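Local coordinates for protein polyketide biosynthesis cytochrome P450 PksS (Bacillus subtilis, PDB 4YZR) that is a haem-dependent cytochrome P450 that takes part in making the antibiotic polyketide bacillaene, with dihydrobacillaene as its substrate, at residues D52-L57 with F345-H350; S319-R322 with F326-N329; D89-K94 with R101-V106. One frame throughout, in Å; residues are numbered along the deposited sequence.

Contact 1. Residues D52-L57 with F345-H350. With HEM (protoporphyrin IX containing Fe), chain C.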
loop_
_atom_site.group_PDB
_atom_site.type_symbol
_atom_site.label_atom_id
_atom_site.label_comp_id
_atom_site.label_asym_id
_atom_site.label_seq_id
_atom_site.Cartn_x
_atom_site.Cartn_y
_atom_site.Cartn_z
ATOM N N ASP A 52 20.332 -2.759 -6.929
ATOM C CA ASP A 52 20.504 -3.635 -5.767
ATOM C C ASP A 52 19.170 -4.106 -5.150
ATOM O O ASP A 52 19.008 -5.251 -4.724
ATOM C CB ASP A 52 21.308 -2.979 -4.653
ATOM C CG ASP A 52 22.728 -2.577 -5.100
ATOM O OD1 ASP A 52 23.332 -3.386 -5.861
ATOM O OD2 ASP A 52 23.250 -1.534 -4.712
ATOM N N CYS A 53 18.159 -3.218 -5.203
ATOM C CA CYS A 53 16.832 -3.645 -4.761
ATOM C C CYS A 53 16.351 -4.784 -5.599
ATOM O O CYS A 53 15.778 -5.769 -5.125
ATOM C CB CYS A 53 15.884 -2.496 -4.814
ATOM S SG CYS A 53 16.013 -1.311 -3.446
ATOM N N MET A 54 16.514 -4.629 -6.949
ATOM C CA MET A 54 16.142 -5.748 -7.854
ATOM C C MET A 54 16.866 -7.000 -7.528
ATOM O O MET A 54 16.219 -8.067 -7.514
ATOM C CB MET A 54 16.252 -5.370 -9.337
ATOM C CG MET A 54 15.296 -4.355 -9.838
ATOM S SD MET A 54 13.615 -5.037 -9.823
ATOM C CE MET A 54 13.733 -6.509 -10.704
ATOM N N ALA A 55 18.140 -6.933 -7.293
ATOM C CA ALA A 55 18.898 -8.171 -6.979
ATOM C C ALA A 55 18.329 -8.819 -5.731
ATOM O O ALA A 55 18.036 -10.042 -5.659
ATOM C CB ALA A 55 20.340 -7.845 -6.757
ATOM N N PHE A 56 18.064 -8.075 -4.665
ATOM C CA PHE A 56 17.500 -8.641 -3.436
ATOM C C PHE A 56 16.101 -9.098 -3.572
ATOM O O PHE A 56 15.705 -10.077 -2.890
ATOM C CB PHE A 56 17.650 -7.672 -2.259
ATOM C CG PHE A 56 19.032 -7.675 -1.668
ATOM C CD1 PHE A 56 20.023 -6.845 -2.150
ATOM C CD2 PHE A 56 19.335 -8.541 -0.598
ATOM C CE1 PHE A 56 21.313 -6.876 -1.608
ATOM C CE2 PHE A 56 20.609 -8.505 -0.042
ATOM C CZ PHE A 56 21.579 -7.717 -0.600
ATOM N N LEU A 57 15.296 -8.531 -4.455
ATOM C CA LEU A 57 13.924 -9.016 -4.705
ATOM C C LEU A 57 13.874 -10.337 -5.419
ATOM O O LEU A 57 12.873 -11.038 -5.290
ATOM C CB LEU A 57 13.130 -7.884 -5.409
ATOM C CG LEU A 57 12.801 -6.690 -4.564
ATOM C CD1 LEU A 57 12.286 -5.529 -5.385
ATOM C CD2 LEU A 57 11.765 -7.069 -3.518
ATOM N N PHE A 345 4.831 -1.264 -6.430
ATOM C CA PHE A 345 4.016 -2.515 -6.191
ATOM C C PHE A 345 4.932 -3.702 -5.873
ATOM O O PHE A 345 4.500 -4.842 -5.892
ATOM C CB PHE A 345 3.107 -2.790 -7.332
ATOM C CG PHE A 345 1.995 -1.817 -7.527
ATOM C CD1 PHE A 345 1.075 -1.557 -6.521
ATOM C CD2 PHE A 345 1.731 -1.203 -8.773
ATOM C CE1 PHE A 345 0.011 -0.733 -6.659
ATOM C CE2 PHE A 345 0.658 -0.391 -8.965
ATOM C CZ PHE A 345 -0.215 -0.162 -7.932
ATOM N N GLY A 346 6.238 -3.436 -5.638
ATOM C CA GLY A 346 7.203 -4.495 -5.441
ATOM C C GLY A 346 7.585 -5.072 -6.774
ATOM O O GLY A 346 7.548 -4.424 -7.823
ATOM N N PHE A 347 8.061 -6.329 -6.722
ATOM C CA PHE A 347 8.592 -7.046 -7.941
ATOM C C PHE A 347 8.723 -8.491 -7.679
ATOM O O PHE A 347 9.202 -8.793 -6.588
ATOM C CB PHE A 347 9.989 -6.476 -8.353
ATOM C CG PHE A 347 10.497 -7.110 -9.573
ATOM C CD1 PHE A 347 10.140 -6.656 -10.756
ATOM C CD2 PHE A 347 11.216 -8.284 -9.505
ATOM C CE1 PHE A 347 10.468 -7.324 -11.906
ATOM C CE2 PHE A 347 11.549 -8.995 -10.679
ATOM C CZ PHE A 347 11.171 -8.480 -11.853
ATOM N N GLY A 348 8.296 -9.297 -8.647
ATOM C CA GLY A 348 8.477 -10.739 -8.566
ATOM C C GLY A 348 7.361 -11.461 -7.885
ATOM O O GLY A 348 6.226 -11.170 -8.185
ATOM N N ILE A 349 7.746 -12.420 -7.056
ATOM C CA ILE A 349 6.829 -13.368 -6.496
ATOM C C ILE A 349 5.622 -12.709 -5.795
ATOM O O ILE A 349 4.455 -13.108 -5.953
ATOM C CB ILE A 349 7.629 -14.356 -5.491
ATOM C CG1 ILE A 349 8.595 -15.256 -6.282
ATOM C CG2 ILE A 349 6.749 -15.232 -4.685
ATOM C CD1 ILE A 349 9.639 -16.037 -5.428
ATOM N N HIS A 350 5.952 -11.684 -5.051
ATOM C CA HIS A 350 5.028 -11.018 -4.142
ATOM C C HIS A 350 4.525 -9.678 -4.776
ATOM O O HIS A 350 3.919 -8.907 -3.992
ATOM C CB HIS A 350 5.576 -10.825 -2.822
ATOM C CG HIS A 350 5.909 -12.107 -2.109
ATOM N ND1 HIS A 350 4.961 -12.830 -1.441
ATOM C CD2 HIS A 350 7.073 -12.801 -1.990
ATOM C CE1 HIS A 350 5.533 -13.919 -0.886
ATOM N NE2 HIS A 350 6.783 -13.902 -1.215
HETATM C CHA HEM C . 1.741 -6.808 -1.995
HETATM C CHB HEM C . 2.022 -2.034 -2.690
HETATM C CHC HEM C . -2.832 -1.789 -2.860
HETATM C CHD HEM C . -3.061 -6.507 -2.014
HETATM C C1A HEM C . 2.246 -5.537 -2.145
HETATM C C2A HEM C . 3.655 -5.126 -2.217
HETATM C C3A HEM C . 3.707 -3.824 -2.342
HETATM C C4A HEM C . 2.329 -3.340 -2.462
HETATM C CMA HEM C . 4.907 -2.963 -2.333
HETATM C CAA HEM C . 4.840 -6.075 -2.002
HETATM C CBA HEM C . 5.249 -6.161 -0.603
HETATM C CGA HEM C . 6.505 -7.068 -0.247
HETATM O O1A HEM C . 6.873 -6.936 0.972
HETATM O O2A HEM C . 6.934 -7.670 -1.159
HETATM C C1B HEM C . 0.720 -1.547 -2.785
HETATM C C2B HEM C . 0.342 -0.203 -3.074
HETATM C C3B HEM C . -1.007 -0.088 -3.126
HETATM C C4B HEM C . -1.501 -1.440 -2.862
HETATM C CMB HEM C . 1.337 0.844 -3.277
HETATM C CAB HEM C . -1.888 1.042 -3.366
HETATM C CBB HEM C . -1.474 2.102 -3.965
HETATM C C1C HEM C . -3.371 -3.037 -2.689
HETATM C C2C HEM C . -4.728 -3.417 -2.667
HETATM C C3C HEM C . -4.808 -4.789 -2.422
HETATM C C4C HEM C . -3.459 -5.224 -2.252
HETATM C CMC HEM C . -5.820 -2.448 -3.036
HETATM C CAC HEM C . -5.986 -5.635 -2.323
HETATM C CBC HEM C . -7.140 -5.214 -1.952
HETATM C C1D HEM C . -1.793 -7.028 -1.912
HETATM C C2D HEM C . -1.490 -8.402 -1.593
HETATM C C3D HEM C . -0.127 -8.480 -1.615
HETATM C C4D HEM C . 0.409 -7.147 -1.955
HETATM C CMD HEM C . -2.477 -9.529 -1.388
HETATM C CAD HEM C . 0.729 -9.700 -1.393
HETATM C CBD HEM C . 1.021 -10.440 -2.661
HETATM C CGD HEM C . 1.807 -11.777 -2.500
HETATM O O1D HEM C . 2.401 -11.927 -1.426
HETATM O O2D HEM C . 1.803 -12.530 -3.493
HETATM N NA HEM C . 1.505 -4.426 -2.392
HETATM N NB HEM C . -0.442 -2.280 -2.713
HETATM N NC HEM C . -2.616 -4.153 -2.457
HETATM N ND HEM C . -0.660 -6.273 -2.102
HETATM FE FE HEM C . -0.553 -4.312 -2.480
HETATM O O HOH W 1 10.785 -12.624 -6.428
#

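Contact 2. Residues S319-R322 with F326-N329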
loop_
_atom_site.group_PDB
_atom_site.type_symbol
_atom_site.label_atom_id
_atom_site.label_comp_id
_atom_site.label_asym_id
_atom_site.label_seq_id
_atom_site.Cartn_x
_atom_site.Cartn_y
_atom_site.Cartn_z
ATOM N N SER A 319 13.686 5.535 -2.785
ATOM C CA SER A 319 14.896 5.942 -3.499
ATOM C C SER A 319 15.142 5.154 -4.735
ATOM O O SER A 319 15.721 5.682 -5.715
ATOM C CB SER A 319 16.060 5.855 -2.527
ATOM O OG SER A 319 16.266 4.635 -1.973
ATOM N N ALA A 320 14.820 3.881 -4.778
ATOM C CA ALA A 320 15.007 3.104 -5.984
ATOM C C ALA A 320 14.218 3.719 -7.124
ATOM O O ALA A 320 14.658 3.821 -8.279
ATOM C CB ALA A 320 14.519 1.687 -5.777
ATOM N N ASN A 321 13.008 4.217 -6.806
ATOM C CA ASN A 321 12.111 4.860 -7.748
ATOM C C ASN A 321 12.615 6.225 -8.256
ATOM O O ASN A 321 12.039 6.753 -9.179
ATOM C CB ASN A 321 10.735 4.997 -7.106
ATOM C CG ASN A 321 9.924 3.792 -7.231
ATOM O OD1 ASN A 321 10.239 2.843 -7.948
ATOM N ND2 ASN A 321 8.782 3.803 -6.531
ATOM N N ARG A 322 13.669 6.708 -7.641
ATOM C CA ARG A 322 14.309 7.966 -8.038
ATOM C C ARG A 322 15.715 7.729 -8.493
ATOM O O ARG A 322 16.562 8.686 -8.495
ATOM C CB ARG A 322 14.221 9.041 -6.930
ATOM C CG ARG A 322 12.749 9.418 -6.682
ATOM C CD ARG A 322 12.608 10.387 -5.582
ATOM N NE ARG A 322 11.198 10.646 -5.245
ATOM C CZ ARG A 322 10.735 11.825 -4.946
ATOM N NH1 ARG A 322 11.540 12.934 -4.934
ATOM N NH2 ARG A 322 9.520 11.914 -4.549
ATOM N N PHE A 326 18.044 4.467 -13.706
ATOM C CA PHE A 326 16.871 3.894 -14.268
ATOM C C PHE A 326 15.769 4.834 -14.664
ATOM O O PHE A 326 14.825 4.426 -15.385
ATOM C CB PHE A 326 16.311 2.794 -13.286
ATOM C CG PHE A 326 17.190 1.591 -13.237
ATOM C CD1 PHE A 326 18.292 1.547 -12.409
ATOM C CD2 PHE A 326 17.004 0.512 -14.120
ATOM C CE1 PHE A 326 19.114 0.458 -12.366
ATOM C CE2 PHE A 326 17.843 -0.571 -14.081
ATOM C CZ PHE A 326 18.895 -0.589 -13.222
ATOM N N PHE A 327 15.828 6.086 -14.227
ATOM C CA PHE A 327 14.859 7.078 -14.502
ATOM C C PHE A 327 15.573 8.387 -14.878
ATOM O O PHE A 327 16.381 8.890 -14.136
ATOM C CB PHE A 327 13.917 7.347 -13.295
ATOM C CG PHE A 327 13.196 6.125 -12.768
ATOM C CD1 PHE A 327 12.032 5.741 -13.341
ATOM C CD2 PHE A 327 13.778 5.281 -11.845
ATOM C CE1 PHE A 327 11.349 4.618 -12.899
ATOM C CE2 PHE A 327 13.144 4.125 -11.401
ATOM C CZ PHE A 327 11.960 3.825 -11.974
ATOM N N GLU A 328 15.055 8.985 -15.938
ATOM C CA GLU A 328 15.580 10.291 -16.337
ATOM C C GLU A 328 14.987 11.396 -15.517
ATOM O O GLU A 328 13.790 11.398 -15.277
ATOM C CB GLU A 328 15.246 10.513 -17.803
ATOM C CG GLU A 328 15.646 11.858 -18.413
ATOM C CD GLU A 328 15.000 12.035 -19.783
ATOM O OE1 GLU A 328 14.834 11.006 -20.473
ATOM O OE2 GLU A 328 14.651 13.177 -20.164
ATOM N N ASN A 329 15.844 12.345 -15.068
ATOM C CA ASN A 329 15.419 13.479 -14.259
ATOM C C ASN A 329 14.473 12.982 -13.147
ATOM O O ASN A 329 13.320 13.384 -13.094
ATOM C CB ASN A 329 14.650 14.497 -15.110
ATOM C CG ASN A 329 15.482 15.058 -16.252
ATOM O OD1 ASN A 329 15.033 15.103 -17.380
ATOM N ND2 ASN A 329 16.640 15.496 -15.938
#

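Contact 3. Residues D89-K94 with R101-V106. With HEM (protoporphyrin IX containing Fe), chain C.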
loop_
_atom_site.group_PDB
_atom_site.type_symbol
_atom_site.label_atom_id
_atom_site.label_comp_id
_atom_site.label_asym_id
_atom_site.label_seq_id
_atom_site.Cartn_x
_atom_site.Cartn_y
_atom_site.Cartn_z
ATOM N N ASP A 89 0.509 -15.281 9.120
ATOM C CA ASP A 89 0.497 -16.459 8.313
ATOM C C ASP A 89 -0.081 -16.236 6.876
ATOM O O ASP A 89 -0.325 -17.184 6.165
ATOM C CB ASP A 89 -0.398 -17.458 8.999
ATOM C CG ASP A 89 -0.004 -18.818 8.797
ATOM O OD1 ASP A 89 1.214 -19.107 8.966
ATOM O OD2 ASP A 89 -0.913 -19.635 8.541
ATOM N N HIS A 90 -0.338 -15.007 6.529
ATOM C CA HIS A 90 -0.784 -14.711 5.170
ATOM C C HIS A 90 0.330 -14.926 4.136
ATOM O O HIS A 90 1.484 -15.154 4.448
ATOM C CB HIS A 90 -1.330 -13.296 5.124
ATOM C CG HIS A 90 -0.351 -12.274 5.576
ATOM N ND1 HIS A 90 0.762 -11.960 4.857
ATOM C CD2 HIS A 90 -0.253 -11.557 6.707
ATOM C CE1 HIS A 90 1.511 -11.112 5.516
ATOM N NE2 HIS A 90 0.912 -10.852 6.650
ATOM N N MET A 91 -0.058 -14.883 2.895
ATOM C CA MET A 91 0.826 -15.252 1.831
ATOM C C MET A 91 2.029 -14.378 1.673
ATOM O O MET A 91 2.987 -14.810 1.000
ATOM C CB MET A 91 0.105 -15.387 0.503
ATOM C CG MET A 91 -0.414 -14.189 -0.078
ATOM S SD MET A 91 -1.372 -14.795 -1.541
ATOM C CE MET A 91 -0.528 -14.131 -2.846
ATOM N N LEU A 92 1.978 -13.130 2.129
ATOM C CA LEU A 92 3.107 -12.272 1.998
ATOM C C LEU A 92 4.225 -12.684 2.985
ATOM O O LEU A 92 5.364 -12.259 2.855
ATOM C CB LEU A 92 2.549 -10.844 2.126
ATOM C CG LEU A 92 3.586 -9.753 1.944
ATOM C CD1 LEU A 92 4.362 -9.730 0.617
ATOM C CD2 LEU A 92 2.857 -8.367 2.059
ATOM N N ALA A 93 3.905 -13.559 3.927
ATOM C CA ALA A 93 4.824 -14.145 4.865
ATOM C C ALA A 93 5.122 -15.588 4.484
ATOM O O ALA A 93 5.621 -16.369 5.334
ATOM C CB ALA A 93 4.318 -14.001 6.288
ATOM N N LYS A 94 4.967 -15.964 3.239
ATOM C CA LYS A 94 5.234 -17.360 2.758
ATOM C C LYS A 94 6.129 -17.294 1.571
ATOM O O LYS A 94 6.140 -16.361 0.755
ATOM C CB LYS A 94 3.935 -18.024 2.367
ATOM C CG LYS A 94 2.889 -18.185 3.419
ATOM C CD LYS A 94 3.272 -19.216 4.405
ATOM C CE LYS A 94 2.098 -19.459 5.393
ATOM N NZ LYS A 94 2.446 -20.336 6.515
ATOM N N ARG A 101 0.412 -21.730 -4.079
ATOM C CA ARG A 101 -0.938 -22.255 -3.878
ATOM C C ARG A 101 -1.857 -21.112 -3.367
ATOM O O ARG A 101 -2.996 -21.006 -3.842
ATOM C CB ARG A 101 -0.880 -23.430 -2.887
ATOM C CG ARG A 101 -2.212 -23.784 -2.352
ATOM C CD ARG A 101 -2.215 -25.014 -1.461
ATOM N NE ARG A 101 -3.499 -25.131 -0.772
ATOM C CZ ARG A 101 -3.804 -24.494 0.365
ATOM N NH1 ARG A 101 -2.914 -23.720 0.955
ATOM N NH2 ARG A 101 -5.022 -24.574 0.892
ATOM N N LEU A 102 -1.442 -20.428 -2.299
ATOM C CA LEU A 102 -2.309 -19.362 -1.765
ATOM C C LEU A 102 -2.587 -18.298 -2.838
ATOM O O LEU A 102 -3.749 -17.896 -3.000
ATOM C CB LEU A 102 -1.639 -18.740 -0.556
ATOM C CG LEU A 102 -1.466 -19.652 0.606
ATOM C CD1 LEU A 102 -0.682 -18.946 1.713
ATOM C CD2 LEU A 102 -2.815 -20.046 1.238
ATOM N N ARG A 103 -1.629 -17.914 -3.615
ATOM C CA ARG A 103 -1.840 -16.891 -4.630
ATOM C C ARG A 103 -2.805 -17.414 -5.651
ATOM O O ARG A 103 -3.659 -16.641 -6.117
ATOM C CB ARG A 103 -0.558 -16.413 -5.215
ATOM C CG ARG A 103 -0.828 -15.172 -6.075
ATOM C CD ARG A 103 0.154 -14.127 -6.044
ATOM N NE ARG A 103 -0.179 -13.040 -6.976
ATOM C CZ ARG A 103 0.398 -11.848 -6.921
ATOM N NH1 ARG A 103 1.140 -11.548 -5.909
ATOM N NH2 ARG A 103 0.142 -11.002 -7.883
ATOM N N SER A 104 -2.754 -18.712 -6.032
ATOM C CA SER A 104 -3.636 -19.219 -7.085
ATOM C C SER A 104 -5.058 -19.286 -6.625
ATOM O O SER A 104 -5.958 -19.164 -7.462
ATOM C CB SER A 104 -3.231 -20.646 -7.458
ATOM O OG SER A 104 -3.605 -21.606 -6.409
ATOM N N LEU A 105 -5.330 -19.346 -5.371
ATOM C CA LEU A 105 -6.640 -19.391 -4.779
ATOM C C LEU A 105 -7.295 -18.008 -4.701
ATOM O O LEU A 105 -8.530 -17.895 -4.534
ATOM C CB LEU A 105 -6.625 -20.062 -3.424
ATOM C CG LEU A 105 -6.566 -21.608 -3.496
ATOM C CD1 LEU A 105 -6.038 -22.177 -2.275
ATOM C CD2 LEU A 105 -7.931 -22.186 -3.812
ATOM N N VAL A 106 -6.534 -16.931 -4.685
ATOM C CA VAL A 106 -7.126 -15.601 -4.695
ATOM C C VAL A 106 -6.984 -14.977 -6.009
ATOM O O VAL A 106 -7.753 -14.005 -6.234
ATOM C CB VAL A 106 -6.553 -14.779 -3.555
ATOM C CG1 VAL A 106 -5.101 -14.577 -3.670
ATOM C CG2 VAL A 106 -7.246 -13.415 -3.354
HETATM C CHA HEM C . 1.741 -6.808 -1.995
HETATM C CHB HEM C . 2.022 -2.034 -2.690
HETATM C CHC HEM C . -2.832 -1.789 -2.860
HETATM C CHD HEM C . -3.061 -6.507 -2.014
HETATM C C1A HEM C . 2.246 -5.537 -2.145
HETATM C C2A HEM C . 3.655 -5.126 -2.217
HETATM C C3A HEM C . 3.707 -3.824 -2.342
HETATM C C4A HEM C . 2.329 -3.340 -2.462
HETATM C CMA HEM C . 4.907 -2.963 -2.333
HETATM C CAA HEM C . 4.840 -6.075 -2.002
HETATM C CBA HEM C . 5.249 -6.161 -0.603
HETATM C CGA HEM C . 6.505 -7.068 -0.247
HETATM O O1A HEM C . 6.873 -6.936 0.972
HETATM O O2A HEM C . 6.934 -7.670 -1.159
HETATM C C1B HEM C . 0.720 -1.547 -2.785
HETATM C C2B HEM C . 0.342 -0.203 -3.074
HETATM C C3B HEM C . -1.007 -0.088 -3.126
HETATM C C4B HEM C . -1.501 -1.440 -2.862
HETATM C CMB HEM C . 1.337 0.844 -3.277
HETATM C CAB HEM C . -1.888 1.042 -3.366
HETATM C CBB HEM C . -1.474 2.102 -3.965
HETATM C C1C HEM C . -3.371 -3.037 -2.689
HETATM C C2C HEM C . -4.728 -3.417 -2.667
HETATM C C3C HEM C . -4.808 -4.789 -2.422
HETATM C C4C HEM C . -3.459 -5.224 -2.252
HETATM C CMC HEM C . -5.820 -2.448 -3.036
HETATM C CAC HEM C . -5.986 -5.635 -2.323
HETATM C CBC HEM C . -7.140 -5.214 -1.952
HETATM C C1D HEM C . -1.793 -7.028 -1.912
HETATM C C2D HEM C . -1.490 -8.402 -1.593
HETATM C C3D HEM C . -0.127 -8.480 -1.615
HETATM C C4D HEM C . 0.409 -7.147 -1.955
HETATM C CMD HEM C . -2.477 -9.529 -1.388
HETATM C CAD HEM C . 0.729 -9.700 -1.393
HETATM C CBD HEM C . 1.021 -10.440 -2.661
HETATM C CGD HEM C . 1.807 -11.777 -2.500
HETATM O O1D HEM C . 2.401 -11.927 -1.426
HETATM O O2D HEM C . 1.803 -12.530 -3.493
HETATM N NA HEM C . 1.505 -4.426 -2.392
HETATM N NB HEM C . -0.442 -2.280 -2.713
HETATM N NC HEM C . -2.616 -4.153 -2.457
HETATM N ND HEM C . -0.660 -6.273 -2.102
HETATM FE FE HEM C . -0.553 -4.312 -2.480
#

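Contact 1. Residues D52-L57 with F345-H350
The Met-54 side chain crosses that of Phe-347 at about a right angle and lays its thioether end over one face of the ring. Bent at both chi2 and chi3, the methionine folds back to reach the phenyl group. SD stands 4.0 Å from the centroid of the Phe-347 ring, 21° off the normal, a Met-aromatic contact, with the terminal methyl CE over the centre of the same face. The ring is presented by an extended first torsion: CG of Phe-347 lies anti to its backbone N (chi1 -177°).

One helical turn further on, Leu-57 points toward the same residue and meets its CB rather than its ring, CD1 lying 3.9 Å from CB of Phe-347. Its carbonyl is bridged by a water, 2.9 Å from Leu-57 O and 3.1 Å from Ile-349 N, a polar link between the segments. Further along the loop, His-350 ND1 donates an almost straight bond (170°) to haem propionate O1D, 2.7 Å away.

Residues 345-350 belong to the P450 cysteine-ligand loop, which leads through Cys-352 into helix 355-372. Helix 50-58 lies against this loop, while its Cys-53 and Phe-56 pack on strands 42-47 and 312-315.

Contact 2. Residues S319-R322 with F326-N329
The Phe-327 ring packs against two backbone carbonyls, those of Ala-320 and Asn-321. Asn-321 O lies over one face of the Phe-327 ring, displaced toward the rim and 3.5 Å from its CD2. Ala-320 O approaches differently: it sits at the edge, near the ring plane, 3.5 Å from CE2 of Phe-327, so the weakly positive C-H rim probably gains from the carbonyl dipole. CG of Phe-327 stands anti to its own carbonyl carbon (chi1 -56°), which swings the ring in against the turn.

Hydrogen bonds across the two segments are absent; the polar groups are held elsewhere. Arg-322 N donates to Ser-319 O at 3.0 Å, closing the turn that displays the two carbonyls. The side-chain amide of Asn-321 is engaged outside the contact: OD1 accepts from Ile-343 N and ND2 is bonded to Ser-286 OG. Arg-322 forms a salt bridge with Glu-331 and bonds the carbonyl of Tyr-284.

Asn-321 O also accepts from Arg-283 NH1, and the Phe-327 ring touches Arg-283 and Arg-337. The sequence running from Ala-320 is the Ala-Asn-Arg-Asp-Pro motif familiar from bacterial P450s, and Arg-283 is the arginine of the family's ExxR motif on helix 274-285. Here the motif's turn and Phe-327 pack into that conserved core on the proximal side of the haem.

Contact 3. Residues D89-K94 with R101-V106
Arg-103, whose aliphatic stem is met obliquely by the methyl end of Met-91, presents the edge of its guanidinium to a haem propionate: NH1 donates to O2D of the haem at 2.7 Å and 148°, with the oxygen in the guanidinium plane. The same NH1 also binds the carbonyl of Phe-351, so it is held by two acceptors, which should restrict the rotation of the group. On Arg-101, CD1 of Leu-105 covers one face of the guanidinium, offset toward its rim. Within residues 89-94, ND1 at the edge of the His-90 ring receives a weak bond from Leu-92 N.

Met-91 carries most of the packing. Its CG is wedged between backbone N and carbonyl carbon (chi1 68°), which directs the thioether to Arg-103 on the helix. Its CE touches the stem of Arg-103, 3.3 Å from CD, while SD passes 4.3 Å from CG1 of Val-106. At the root of the chain, CB of Met-91 lies 3.8 Å from CD1 of Leu-102. That leucine methyl is flanked also by CG of Lys-94, at 4.0 Å. The lysine's far end is tied back within its own segment, its NZ forming a salt bridge of 3.0 Å with Asp-89 OD1, met from above the carboxylate plane.

Residues 89-94, with a 3-10 turn at 91-92, pack against helix 98-106, the C helix of the P450 fold. Leu-102 and Val-106 also touch Glu-230 and Met-234 of helix 228-259, the long helix that crosses the P450 core.

How the contacts relate
Along the chain, contact 3 closes first and contact 2 later, and both are nested inside the long loop closed by contact 1. Contact 1 is the hub. Its centre lies 15 Å from that of contact 2, which it touches where Cys-53 of helix 50-58 packs on Ala-320, and 17 Å from that of contact 3, which it meets through His-350 and Ile-349. Contacts 2 and 3 are 30 Å apart between centres and do not touch. Contacts 1 and 3 share the haem, with His-350 and Arg-103 gripping the two oxygens of one propionate, whereas contact 2 belongs to the surrounding P450 core. Helix 50-58 thus links contact 1 to contact 2, while the cysteine-ligand loop links it to contact 3.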